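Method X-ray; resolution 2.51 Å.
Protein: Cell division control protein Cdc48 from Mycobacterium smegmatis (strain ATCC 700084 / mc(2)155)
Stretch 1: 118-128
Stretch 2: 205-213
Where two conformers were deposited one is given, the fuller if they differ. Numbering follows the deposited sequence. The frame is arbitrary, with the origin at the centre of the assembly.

Stretch 1 (118-128) SRLATQSISPA
Stretch 2 205-213: EDPAPPPTG

A short helix packed along an extended, proline-rich segment makes a small contact of van der Waals packing in this Cdc48 chain, fastened by a single weak hydrogen bond from a glutamine side chain. The principle is general: a proline-rich extended segment lacks most of its amide donors, yet its carbonyl groups remain available to a polar side chain from a neighbouring helix.

The segment from Asp206 to Pro211 holds phi between -50° and -77° and psi between 145° and 156°, the polyproline II region, and it runs in the same direction as stretch 1. The register pairs Arg119 with Asp206 (CA to CA 6.2 Å), Gln123 with Pro209 (6.1 Å) and Pro127 with Thr212 (8.3 Å), so the chains diverge at the far end. Only 294 Å² is buried, both sides summed.

Gln123 gives up the most area, 70 Å². Its CA-to-CB bond points sideways, but chi1 -71° (m), chi2 -66° (m) and chi3 -30° bring the amide to the segment, where Gln123 NE2 donates to Ala208 O at 3.0 Å; the 135° angle at the hydrogen makes this bond weak. Gln123 OE1 lies 3.6 Å from Pro210 CD, a packing contact against the ring.

The preceding residue, Thr122 (chi1 -58°, m), splits its roles. Thr122 OG1 donates to Ser118 O at 2.6 Å, alongside the backbone bond from Thr122 N to Ser118 O at 3.1 Å, while the methyl Thr122 CG2 meets Pro209 CB at 3.7 Å, the Pro209 ring being C-gamma endo.

The ends are looser. Arg119 CB and Asp206 CB approach to 4.2 Å, both side chains being unmodelled beyond CB. After Ile125 leaves helical geometry (-110°/115°) and Ser126 takes the N-cap position, Pro127 CG reaches Thr212 CG2 at 4.0 Å, with Thr212 at chi1 59° (p).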

# COMPACT_ATOMS: atom_id res chain seq x y z
N SER A 118 26.53 13.48 10.73
CA SER A 118 27.98 13.58 10.91
C SER A 118 28.71 13.05 9.68
O SER A 118 28.12 12.35 8.86
CB SER A 118 28.41 12.81 12.16
OG SER A 118 27.88 11.49 12.16
N ARG A 119 29.99 13.39 9.57
CA ARG A 119 30.80 12.95 8.43
C ARG A 119 31.03 11.45 8.45
O ARG A 119 31.29 10.84 7.41
CB ARG A 119 32.14 13.69 8.42
N LEU A 120 30.93 10.85 9.63
CA LEU A 120 31.14 9.41 9.79
C LEU A 120 29.95 8.60 9.28
O LEU A 120 30.12 7.61 8.57
CB LEU A 120 31.44 9.07 11.25
CG LEU A 120 32.04 7.68 11.50
CD1 LEU A 120 33.44 7.59 10.90
CD2 LEU A 120 32.06 7.36 12.99
N ALA A 121 28.75 9.03 9.64
CA ALA A 121 27.53 8.35 9.21
C ALA A 121 27.28 8.61 7.73
O ALA A 121 26.71 7.78 7.03
CB ALA A 121 26.35 8.80 10.04
N THR A 122 27.71 9.78 7.26
CA THR A 122 27.57 10.16 5.86
C THR A 122 28.42 9.26 4.97
O THR A 122 28.08 9.00 3.81
CB THR A 122 27.95 11.64 5.65
OG1 THR A 122 27.13 12.47 6.48
CG2 THR A 122 27.76 12.06 4.20
N GLN A 123 29.53 8.77 5.52
CA GLN A 123 30.46 7.94 4.76
C GLN A 123 30.28 6.44 5.01
O GLN A 123 30.75 5.62 4.22
CB GLN A 123 31.90 8.35 5.05
CG GLN A 123 32.30 9.69 4.46
CD GLN A 123 32.31 9.67 2.94
OE1 GLN A 123 32.57 8.63 2.32
NE2 GLN A 123 32.03 10.82 2.33
N SER A 124 29.60 6.08 6.10
CA SER A 124 29.48 4.68 6.48
C SER A 124 28.10 4.07 6.22
O SER A 124 27.96 2.86 6.11
CB SER A 124 29.85 4.48 7.96
OG SER A 124 28.91 5.12 8.81
N ILE A 125 27.08 4.92 6.11
CA ILE A 125 25.71 4.44 5.92
C ILE A 125 25.17 4.75 4.52
O ILE A 125 24.99 5.91 4.15
CB ILE A 125 24.76 5.00 6.99
CG1 ILE A 125 25.24 4.59 8.38
CG2 ILE A 125 23.34 4.51 6.74
CD1 ILE A 125 24.38 5.12 9.51
N SER A 126 24.91 3.70 3.75
CA SER A 126 24.43 3.84 2.38
C SER A 126 22.99 4.35 2.34
O SER A 126 22.24 4.17 3.30
CB SER A 126 24.51 2.49 1.66
OG SER A 126 23.71 1.52 2.30
N PRO A 127 22.62 5.02 1.24
CA PRO A 127 21.25 5.49 1.02
C PRO A 127 20.21 4.37 1.09
O PRO A 127 19.08 4.62 1.50
CB PRO A 127 21.30 6.06 -0.40
CG PRO A 127 22.71 6.51 -0.55
CD PRO A 127 23.54 5.50 0.19
N ALA A 128 20.59 3.16 0.69
CA ALA A 128 19.68 2.02 0.77
C ALA A 128 19.38 1.66 2.23
O ALA A 128 18.26 1.28 2.57
CB ALA A 128 20.26 0.82 0.03
N GLU A 205 33.47 21.75 4.39
CA GLU A 205 34.52 21.24 5.26
C GLU A 205 34.61 19.71 5.19
O GLU A 205 35.70 19.16 5.01
CB GLU A 205 34.28 21.68 6.71
N ASP A 206 33.47 19.05 5.33
CA ASP A 206 33.43 17.59 5.27
C ASP A 206 33.54 17.10 3.83
O ASP A 206 33.21 17.81 2.89
CB ASP A 206 32.16 17.07 5.92
N PRO A 207 34.00 15.86 3.67
CA PRO A 207 34.14 15.27 2.34
C PRO A 207 32.78 14.98 1.73
O PRO A 207 31.83 14.64 2.43
CB PRO A 207 34.98 14.00 2.42
N ALA A 208 32.69 15.13 0.41
CA ALA A 208 31.46 14.84 -0.32
C ALA A 208 31.12 13.36 -0.20
O ALA A 208 32.02 12.51 -0.17
CB ALA A 208 31.61 15.24 -1.78
N PRO A 209 29.82 13.03 -0.13
CA PRO A 209 29.41 11.63 0.02
C PRO A 209 29.53 10.85 -1.29
O PRO A 209 29.46 11.46 -2.36
CB PRO A 209 27.95 11.73 0.48
CG PRO A 209 27.51 13.12 0.16
CD PRO A 209 28.67 13.92 -0.34
N PRO A 210 29.70 9.52 -1.21
CA PRO A 210 29.88 8.62 -2.36
C PRO A 210 28.83 8.81 -3.45
O PRO A 210 27.70 9.18 -3.15
CB PRO A 210 29.75 7.23 -1.73
CG PRO A 210 30.24 7.42 -0.34
CD PRO A 210 29.79 8.79 0.07
N PRO A 211 29.21 8.54 -4.71
CA PRO A 211 28.31 8.68 -5.86
C PRO A 211 27.15 7.69 -5.80
O PRO A 211 27.31 6.57 -5.30
CB PRO A 211 29.21 8.36 -7.05
CG PRO A 211 30.31 7.52 -6.49
CD PRO A 211 30.55 8.07 -5.12
N THR A 212 26.00 8.10 -6.31
CA THR A 212 24.81 7.25 -6.30
C THR A 212 24.26 7.06 -7.71
O THR A 212 24.68 7.74 -8.65
CB THR A 212 23.70 7.85 -5.40
OG1 THR A 212 23.35 9.15 -5.87
CG2 THR A 212 24.18 7.95 -3.96
N GLY A 213 23.31 6.14 -7.85
CA GLY A 213 22.63 5.92 -9.11
C GLY A 213 23.45 5.18 -10.15
O GLY A 213 23.15 5.24 -11.34